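PDB 2RCY: pyrroline carboxylate reductase from Plasmodium falciparum, which probably reduces pyrroline-5-carboxylate to proline, the last step of proline biosynthesis, and holds NADP between subunits of its assembly. Local coordinates for residues L180-V185 with L189-S194; D221-V224 with I229-V232; S124-S129 with D160-I165. All coordinates share one frame; numbering follows the deposited sequence.

Contact 1 of 3, residues L180-V185 with L189-S194; sequences LIDAGV and LSRELS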
loop_
_atom_site.group_PDB
_atom_site.type_symbol
_atom_site.label_atom_id
_atom_site.label_comp_id
_atom_site.label_asym_id
_atom_site.label_seq_id
_atom_site.Cartn_x
_atom_site.Cartn_y
_atom_site.Cartn_z
ATOM N N LEU A 180 -4.053 18.806 14.409
ATOM C CA LEU A 180 -2.896 19.516 14.951
ATOM C C LEU A 180 -2.909 19.546 16.478
ATOM O O LEU A 180 -1.871 19.344 17.114
ATOM C CB LEU A 180 -2.814 20.935 14.380
ATOM C CG LEU A 180 -2.344 21.104 12.931
ATOM C CD1 LEU A 180 -2.787 22.448 12.391
ATOM C CD2 LEU A 180 -0.832 20.944 12.808
ATOM N N ILE A 181 -4.087 19.787 17.055
ATOM C CA ILE A 181 -4.272 19.769 18.511
ATOM C C ILE A 181 -3.967 18.383 19.093
ATOM O O ILE A 181 -3.244 18.270 20.084
ATOM C CB ILE A 181 -5.699 20.243 18.920
ATOM C CG1 ILE A 181 -5.899 21.718 18.548
ATOM C CG2 ILE A 181 -5.943 20.032 20.419
ATOM C CD1 ILE A 181 -7.353 22.186 18.563
ATOM N N ASP A 182 -4.502 17.340 18.457
ATOM C CA ASP A 182 -4.273 15.954 18.877
ATOM C C ASP A 182 -2.798 15.560 18.871
ATOM O O ASP A 182 -2.340 14.837 19.757
ATOM C CB ASP A 182 -5.076 14.985 18.004
ATOM C CG ASP A 182 -6.515 14.857 18.451
ATOM O OD1 ASP A 182 -6.818 15.192 19.615
ATOM O OD2 ASP A 182 -7.350 14.417 17.640
ATOM N N ALA A 183 -2.069 16.039 17.864
ATOM C CA ALA A 183 -0.630 15.825 17.771
ATOM C C ALA A 183 0.093 16.464 18.956
ATOM O O ALA A 183 1.052 15.898 19.487
ATOM C CB ALA A 183 -0.101 16.377 16.457
ATOM N N GLY A 184 -0.388 17.638 19.366
ATOM C CA GLY A 184 0.144 18.350 20.526
ATOM C C GLY A 184 -0.199 17.690 21.846
ATOM O O GLY A 184 0.664 17.552 22.716
ATOM N N VAL A 185 -1.459 17.284 21.991
ATOM C CA VAL A 185 -1.925 16.593 23.199
ATOM C C VAL A 185 -1.185 15.266 23.387
ATOM O O VAL A 185 -0.791 14.930 24.502
ATOM C CB VAL A 185 -3.463 16.361 23.193
ATOM C CG1 VAL A 185 -3.917 15.685 24.485
ATOM C CG2 VAL A 185 -4.205 17.673 23.013
ATOM N N LEU A 189 1.635 18.480 25.404
ATOM C CA LEU A 189 0.933 19.750 25.593
ATOM C C LEU A 189 -0.507 19.541 26.051
ATOM O O LEU A 189 -1.122 18.517 25.748
ATOM C CB LEU A 189 0.942 20.588 24.309
ATOM C CG LEU A 189 2.245 20.991 23.611
ATOM C CD1 LEU A 189 1.923 21.855 22.404
ATOM C CD2 LEU A 189 3.205 21.719 24.541
ATOM N N SER A 190 -1.036 20.520 26.779
ATOM C CA SER A 190 -2.442 20.520 27.168
ATOM C C SER A 190 -3.307 20.807 25.943
ATOM O O SER A 190 -2.823 21.359 24.953
ATOM C CB SER A 190 -2.702 21.557 28.268
ATOM O OG SER A 190 -2.722 22.878 27.746
ATOM N N ARG A 191 -4.581 20.428 26.017
ATOM C CA ARG A 191 -5.527 20.665 24.928
ATOM C C ARG A 191 -5.775 22.161 24.709
ATOM O O ARG A 191 -5.910 22.610 23.567
ATOM C CB ARG A 191 -6.837 19.904 25.184
ATOM C CG ARG A 191 -7.953 20.176 24.183
ATOM C CD ARG A 191 -8.888 18.986 24.043
ATOM N NE ARG A 191 -8.472 18.113 22.949
ATOM C CZ ARG A 191 -7.933 16.904 23.092
ATOM N NH1 ARG A 191 -7.594 16.215 22.015
ATOM N NH2 ARG A 191 -7.742 16.376 24.295
ATOM N N GLU A 192 -5.817 22.920 25.804
ATOM C CA GLU A 192 -6.031 24.367 25.746
ATOM C C GLU A 192 -4.874 25.075 25.041
ATOM O O GLU A 192 -5.096 25.868 24.122
ATOM C CB GLU A 192 -6.237 24.945 27.151
ATOM C CG GLU A 192 -6.862 26.343 27.170
ATOM C CD GLU A 192 -6.996 26.920 28.574
ATOM O OE1 GLU A 192 -8.134 27.254 28.971
ATOM O OE2 GLU A 192 -5.970 27.036 29.280
ATOM N N LEU A 193 -3.649 24.776 25.471
ATOM C CA LEU A 193 -2.448 25.369 24.885
ATOM C C LEU A 193 -2.278 24.982 23.417
ATOM O O LEU A 193 -1.974 25.835 22.582
ATOM C CB LEU A 193 -1.200 24.985 25.689
ATOM C CG LEU A 193 0.167 25.442 25.166
ATOM C CD1 LEU A 193 0.362 26.946 25.331
ATOM C CD2 LEU A 193 1.271 24.677 25.866
ATOM N N SER A 194 -2.476 23.698 23.116
ATOM C CA SER A 194 -2.395 23.195 21.745
ATOM C C SER A 194 -3.316 23.974 20.819
ATOM O O SER A 194 -2.902 24.386 19.738
ATOM C CB SER A 194 -2.726 21.701 21.688
ATOM O OG SER A 194 -1.727 20.934 22.332
#
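The carbonyl oxygen of Ser190 is gripped twice by Ser194, the residue that turns its side chain to Gly184 across the contact. Ser194 OG, 2.9 Å from Ser190 O, and the backbone N of Ser194, 3.0 Å from it, arrive from opposite faces of the carbonyl plane. Ser190 itself is the N-cap, its OG accepting from Leu193 N at 3.1 Å, so the first turn of helix 191-211 is tied together by side chains as well as backbone. The short connection between the two helices is closed by Leu189 N bonding to Gly184 O (3.0 Å). Gly184 has no side chain and lets Ser194 come close.

Arg191 reaches back across the turn. Bent at chi3 (-93°), its chain brings NH1 to within 2.7 Å of Asp182 OD1 in a salt bridge; the carboxylate lies at the guanidinium edge, with the two planes 78° apart. Val185 CG2 sits 3.7 Å above one guanidinium face, over its centre. Asp182 OD2 pairs in addition with Lys243 of a second subunit. Val224 of a third subunit packs against Val185. The contact lies at the turn between helices 169-186 and 191-211, which stay in touch further along where Ile181 meets Val198.

Contact 2 of 3, residues D221-V224 with I229-V232; sequences DNIV and ITAV. With NAP (NADP nicotinamide-adenine-dinucleotide phosphate), chain P.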
loop_
_atom_site.group_PDB
_atom_site.type_symbol
_atom_site.label_atom_id
_atom_site.label_comp_id
_atom_site.label_asym_id
_atom_site.label_seq_id
_atom_site.Cartn_x
_atom_site.Cartn_y
_atom_site.Cartn_z
ATOM N N ASP A 221 8.797 27.800 1.675
ATOM C CA ASP A 221 10.239 27.596 1.533
ATOM C C ASP A 221 11.036 28.360 2.585
ATOM O O ASP A 221 12.014 27.836 3.127
ATOM C CB ASP A 221 10.705 28.003 0.130
ATOM C CG ASP A 221 10.372 26.964 -0.933
ATOM O OD1 ASP A 221 9.744 25.932 -0.612
ATOM O OD2 ASP A 221 10.744 27.184 -2.103
ATOM N N ASN A 222 10.605 29.589 2.872
ATOM C CA ASN A 222 11.277 30.467 3.838
ATOM C C ASN A 222 11.365 29.882 5.248
ATOM O O ASN A 222 12.298 30.184 5.995
ATOM C CB ASN A 222 10.590 31.836 3.896
ATOM C CG ASN A 222 10.635 32.585 2.570
ATOM O OD1 ASN A 222 9.773 33.417 2.293
ATOM N ND2 ASN A 222 11.638 32.297 1.749
ATOM N N ILE A 223 10.393 29.046 5.598
ATOM C CA ILE A 223 10.338 28.406 6.912
ATOM C C ILE A 223 11.316 27.232 7.033
ATOM O O ILE A 223 11.757 26.892 8.132
ATOM C CB ILE A 223 8.894 27.967 7.245
ATOM C CG1 ILE A 223 8.012 29.203 7.403
ATOM C CG2 ILE A 223 8.837 27.133 8.524
ATOM C CD1 ILE A 223 6.569 28.894 7.528
ATOM N N VAL A 224 11.659 26.632 5.898
ATOM C CA VAL A 224 12.538 25.468 5.871
ATOM C C VAL A 224 14.006 25.878 6.015
ATOM O O VAL A 224 14.676 26.203 5.028
ATOM C CB VAL A 224 12.327 24.625 4.586
ATOM C CG1 VAL A 224 13.059 23.302 4.686
ATOM C CG2 VAL A 224 10.849 24.379 4.352
ATOM N N ILE A 229 14.295 21.419 11.318
ATOM C CA ILE A 229 13.146 20.689 11.858
ATOM C C ILE A 229 11.953 20.653 10.896
ATOM O O ILE A 229 11.327 19.605 10.715
ATOM C CB ILE A 229 12.708 21.292 13.221
ATOM C CG1 ILE A 229 13.895 21.340 14.190
ATOM C CG2 ILE A 229 11.548 20.500 13.822
ATOM C CD1 ILE A 229 13.622 22.097 15.474
ATOM N N THR A 230 11.652 21.801 10.288
ATOM C CA THR A 230 10.524 21.948 9.368
ATOM C C THR A 230 10.665 21.050 8.139
ATOM O O THR A 230 9.674 20.512 7.634
ATOM C CB THR A 230 10.345 23.423 8.949
ATOM O OG1 THR A 230 10.008 24.201 10.104
ATOM C CG2 THR A 230 9.243 23.576 7.916
ATOM N N ALA A 231 11.902 20.885 7.679
ATOM C CA ALA A 231 12.217 20.015 6.551
ATOM C C ALA A 231 11.779 18.567 6.792
ATOM O O ALA A 231 11.304 17.899 5.877
ATOM C CB ALA A 231 13.704 20.078 6.243
ATOM N N VAL A 232 11.940 18.101 8.028
ATOM C CA VAL A 232 11.563 16.744 8.422
ATOM C C VAL A 232 10.037 16.573 8.485
ATOM O O VAL A 232 9.503 15.549 8.055
ATOM C CB VAL A 232 12.243 16.342 9.763
ATOM C CG1 VAL A 232 11.667 15.047 10.317
ATOM C CG2 VAL A 232 13.745 16.206 9.567
HETATM P PA NAP P . 18.785 30.858 7.178
HETATM O O1A NAP P . 17.759 31.472 6.255
HETATM O O2A NAP P . 19.871 29.984 6.595
HETATM O O5B NAP P . 19.443 32.050 8.047
HETATM C C5B NAP P . 20.768 31.984 8.578
HETATM C C4B NAP P . 21.450 33.339 8.415
HETATM O O4B NAP P . 22.614 33.437 9.247
HETATM C C3B NAP P . 21.911 33.562 6.981
HETATM O O3B NAP P . 21.245 34.702 6.429
HETATM C C2B NAP P . 23.406 33.809 7.059
HETATM O O2B NAP P . 23.807 34.913 6.244
HETATM C C1B NAP P . 23.671 34.086 8.535
HETATM N N9A NAP P . 25.013 33.606 8.977
HETATM C C8A NAP P . 25.736 32.621 8.420
HETATM N N7A NAP P . 26.900 32.479 9.094
HETATM C C5A NAP P . 26.904 33.388 10.087
HETATM C C6A NAP P . 27.817 33.707 11.088
HETATM N N6A NAP P . 28.988 33.033 11.190
HETATM N N1A NAP P . 27.525 34.701 11.958
HETATM C C2A NAP P . 26.367 35.378 11.865
HETATM N N3A NAP P . 25.470 35.087 10.907
HETATM C C4A NAP P . 25.712 34.095 10.010
HETATM O O3 NAP P . 18.012 30.008 8.311
HETATM P PN NAP P . 16.649 30.536 8.994
HETATM O O1N NAP P . 15.492 29.815 8.343
HETATM O O2N NAP P . 16.666 32.046 9.027
HETATM O O5D NAP P . 16.765 29.998 10.506
HETATM C C5D NAP P . 17.744 30.509 11.409
HETATM C C4D NAP P . 17.463 29.987 12.814
HETATM O O4D NAP P . 16.125 30.313 13.211
HETATM C C3D NAP P . 17.603 28.475 12.894
HETATM O O3D NAP P . 18.415 28.151 14.024
HETATM C C2D NAP P . 16.190 27.947 13.078
HETATM O O2D NAP P . 16.142 26.827 13.966
HETATM C C1D NAP P . 15.431 29.137 13.650
HETATM N N1N NAP P . 14.019 29.156 13.247
HETATM C C2N NAP P . 13.664 29.351 11.964
HETATM C C3N NAP P . 12.320 29.373 11.592
HETATM C C7N NAP P . 11.928 29.601 10.163
HETATM O O7N NAP P . 12.857 29.729 9.216
HETATM N N7N NAP P . 10.711 29.688 9.862
HETATM C C4N NAP P . 11.336 29.186 12.561
HETATM C C5N NAP P . 11.726 28.987 13.880
HETATM C C6N NAP P . 13.085 28.977 14.194
HETATM P P2B NAP P . 24.098 34.744 4.663
HETATM O O1X NAP P . 24.887 35.989 4.317
HETATM O O2X NAP P . 24.878 33.456 4.537
HETATM O O3X NAP P . 22.725 34.694 4.030
#
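One methyl group of Ile223 lies close to two polar atoms: Ile223 CG2 is 3.5 Å from Thr230 OG1. The same Ile223 CG2 is 3.4 Å from NAP N7N, the carboxamide atom modelled as nitrogen in the bound NADP. Because CG2 stands anti to the backbone N (CG1 at chi1 -66°), this branch faces helix 229-239, whereas the longer branch leads away from it. The side chains of Ile223 and Thr230 cross at about a right angle, and the threonine methyl is the apolar neighbour, with Thr230 CG2 lying 3.6 Å from Ile223 CG2.

Val224 continues the same surface one residue later. Its two methyls divide the work: Val224 CG2 approaches Thr230 CG2 at 4.0 Å, and Val224 CG1 rests on Ala231 CB at 3.6 Å. No hydrogen bond spans the two segments, so apolar branches carry the contact.

The site is a corner between two consecutive helices of the dimerisation domain. A short connection between helices 216-223 and 229-239 supplies Ser225, whose OG hydrogen-bonds the cofactor, while Gln14, Met15, Val66 and Gly92 of a second subunit also hydrogen-bond it. The psi of Val224 (93°) is no longer helical, although its N still bonds to Asp221 O.

The backbone also borders the nicotinamide. O7N of NADP lies 3.2 Å from Ile223 O and 3.3 Å from Asn222 O; two carbonyls would suit an amide nitrogen better than an oxygen, so the modelled orientation of the carboxamide is doubtful. Cys168 of the second subunit packs on Thr230.

Contact 3 of 3, residues S124-S129 with D160-I165; sequences SFIYCS and DIATAI
Ile126 and Ala162 carry this strand-to-helix contact almost alone, and a walk along 160-165 reveals how narrow it is. Asp160 and Ile161 come first and face elsewhere: Asp160 OD1 hydrogen-bonds Ser257 OG, and Ile161 packs on Val250, both partners in helix 242-260.

Ala162 follows, one step further round the helix, and points its CB at the strand. Three carbons of Ile126 gather round that single methyl: CG1 at 3.6 Å from Ala162 CB, CD1 at 3.8 Å and CG2 at 4.1 Å. The isoleucine achieves this with a chi1 of 53°, which sets CG1 in the crowded position between backbone N and carbonyl carbon; chi2 of -85° then carries CD1 on toward the helix backbone, where it stops 3.8 Å from Ala162 O. The alanine is small enough for the CA atoms of Ile126 and Ala162 to lie 7.1 Å apart.

Thr163 only grazes the strand side chain, its backbone N being 4.4 Å from Ile126 CD1, and its hydroxyl is occupied within its own helix by Met159 O. The side chain of Thr163 is about 6 Å from bound NADP. Ala164 turns back to helix 242-260. Over 163-165 the helix widens into a pi-type turn, yet Ile165 N keeps its bond to Ile161 O.

Strand 123-129 runs antiparallel to strand 108-113, beyond the parallel strands. Helix 159-167 thus packs against the edge region of the Rossmann-type sheet beside the NADP site, consistent with a junction between the nucleotide-binding and helical dimerisation domains.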
loop_
_atom_site.group_PDB
_atom_site.type_symbol
_atom_site.label_atom_id
_atom_site.label_comp_id
_atom_site.label_asym_id
_atom_site.label_seq_id
_atom_site.Cartn_x
_atom_site.Cartn_y
_atom_site.Cartn_z
ATOM N N SER A 124 -17.959 32.807 3.650
ATOM C CA SER A 124 -17.541 32.868 2.258
ATOM C C SER A 124 -18.706 32.443 1.375
ATOM O O SER A 124 -19.333 31.407 1.612
ATOM C CB SER A 124 -16.323 31.979 2.012
ATOM O OG SER A 124 -15.847 32.130 0.687
ATOM N N PHE A 125 -18.998 33.256 0.366
ATOM C CA PHE A 125 -20.144 33.021 -0.498
ATOM C C PHE A 125 -19.762 33.062 -1.972
ATOM O O PHE A 125 -18.913 33.856 -2.386
ATOM C CB PHE A 125 -21.248 34.053 -0.241
ATOM C CG PHE A 125 -21.580 34.262 1.213
ATOM C CD1 PHE A 125 -20.936 35.252 1.952
ATOM C CD2 PHE A 125 -22.558 33.493 1.834
ATOM C CE1 PHE A 125 -21.246 35.454 3.296
ATOM C CE2 PHE A 125 -22.876 33.690 3.178
ATOM C CZ PHE A 125 -22.219 34.676 3.908
ATOM N N ILE A 126 -20.393 32.187 -2.749
ATOM C CA ILE A 126 -20.360 32.249 -4.211
ATOM C C ILE A 126 -21.782 32.133 -4.744
ATOM O O ILE A 126 -22.604 31.411 -4.172
ATOM C CB ILE A 126 -19.453 31.156 -4.864
ATOM C CG1 ILE A 126 -19.814 29.734 -4.384
ATOM C CG2 ILE A 126 -17.971 31.506 -4.699
ATOM C CD1 ILE A 126 -19.172 29.282 -3.073
ATOM N N TYR A 127 -22.080 32.850 -5.824
ATOM C CA TYR A 127 -23.427 32.809 -6.394
ATOM C C TYR A 127 -23.498 32.949 -7.907
ATOM O O TYR A 127 -22.589 33.486 -8.548
ATOM C CB TYR A 127 -24.353 33.833 -5.711
ATOM C CG TYR A 127 -24.314 35.235 -6.289
ATOM C CD1 TYR A 127 -25.285 35.664 -7.192
ATOM C CD2 TYR A 127 -23.315 36.136 -5.920
ATOM C CE1 TYR A 127 -25.259 36.953 -7.721
ATOM C CE2 TYR A 127 -23.280 37.426 -6.440
ATOM C CZ TYR A 127 -24.253 37.827 -7.341
ATOM O OH TYR A 127 -24.221 39.104 -7.859
ATOM N N CYS A 128 -24.594 32.440 -8.458
ATOM C CA CYS A 128 -24.952 32.619 -9.855
ATOM C C CYS A 128 -26.465 32.808 -9.910
ATOM O O CYS A 128 -27.178 32.432 -8.975
ATOM C CB CYS A 128 -24.524 31.406 -10.683
ATOM S SG CYS A 128 -25.236 29.839 -10.135
ATOM N N SER A 129 -26.952 33.393 -10.998
ATOM C CA SER A 129 -28.372 33.700 -11.126
ATOM C C SER A 129 -28.890 33.442 -12.536
ATOM O O SER A 129 -28.116 33.417 -13.496
ATOM C CB SER A 129 -28.633 35.151 -10.718
ATOM O OG SER A 129 -27.880 36.049 -11.511
ATOM N N ASP A 160 -19.886 23.988 -8.445
ATOM C CA ASP A 160 -19.648 22.685 -7.825
ATOM C C ASP A 160 -18.288 22.602 -7.130
ATOM O O ASP A 160 -18.195 22.112 -6.004
ATOM C CB ASP A 160 -19.810 21.565 -8.855
ATOM C CG ASP A 160 -21.171 21.590 -9.535
ATOM O OD1 ASP A 160 -22.190 21.343 -8.855
ATOM O OD2 ASP A 160 -21.218 21.852 -10.755
ATOM N N ILE A 161 -17.245 23.086 -7.805
ATOM C CA ILE A 161 -15.903 23.152 -7.216
ATOM C C ILE A 161 -15.824 24.207 -6.101
ATOM O O ILE A 161 -15.151 24.000 -5.088
ATOM C CB ILE A 161 -14.778 23.344 -8.296
ATOM C CG1 ILE A 161 -13.389 23.467 -7.653
ATOM C CG2 ILE A 161 -15.058 24.542 -9.198
ATOM C CD1 ILE A 161 -12.915 22.217 -6.949
ATOM N N ALA A 162 -16.527 25.322 -6.291
ATOM C CA ALA A 162 -16.580 26.385 -5.289
ATOM C C ALA A 162 -17.271 25.920 -4.007
ATOM O O ALA A 162 -16.857 26.291 -2.910
ATOM C CB ALA A 162 -17.264 27.610 -5.855
ATOM N N THR A 163 -18.317 25.108 -4.159
ATOM C CA THR A 163 -19.004 24.472 -3.033
ATOM C C THR A 163 -18.041 23.570 -2.262
ATOM O O THR A 163 -18.008 23.593 -1.033
ATOM C CB THR A 163 -20.222 23.640 -3.513
ATOM O OG1 THR A 163 -21.098 24.466 -4.290
ATOM C CG2 THR A 163 -20.995 23.056 -2.336
ATOM N N ALA A 164 -17.253 22.793 -3.002
ATOM C CA ALA A 164 -16.275 21.868 -2.430
ATOM C C ALA A 164 -15.187 22.571 -1.617
ATOM O O ALA A 164 -14.680 22.014 -0.644
ATOM C CB ALA A 164 -15.655 21.022 -3.527
ATOM N N ILE A 165 -14.836 23.790 -2.021
ATOM C CA ILE A 165 -13.812 24.585 -1.340
ATOM C C ILE A 165 -14.414 25.514 -0.283
ATOM O O ILE A 165 -14.021 25.473 0.882
ATOM C CB ILE A 165 -12.970 25.411 -2.351
ATOM C CG1 ILE A 165 -12.070 24.486 -3.172
ATOM C CG2 ILE A 165 -12.132 26.482 -1.637
ATOM C CD1 ILE A 165 -11.487 25.133 -4.404
#

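How the contacts relate
All three contacts are buried, but only contact 3 lies near the middle of the chain, its centre about 8 Å from the chain's centre; contacts 1 and 2 are about 28 and 33 Å out, buried with the help of other subunits. These two each join consecutive helices of the dimerisation domain, and helices 191-211 and 216-223 link them in sequence, though their nearest atoms stay about 12 Å apart. Chemistry follows place. Contact 1 mixes a salt bridge with helix capping, contact 2 sets aliphatic groups beside a cofactor, and contact 3, strand against helix, rests on aliphatic contact, with no hydrogen bond across its segments. Each touches a second subunit.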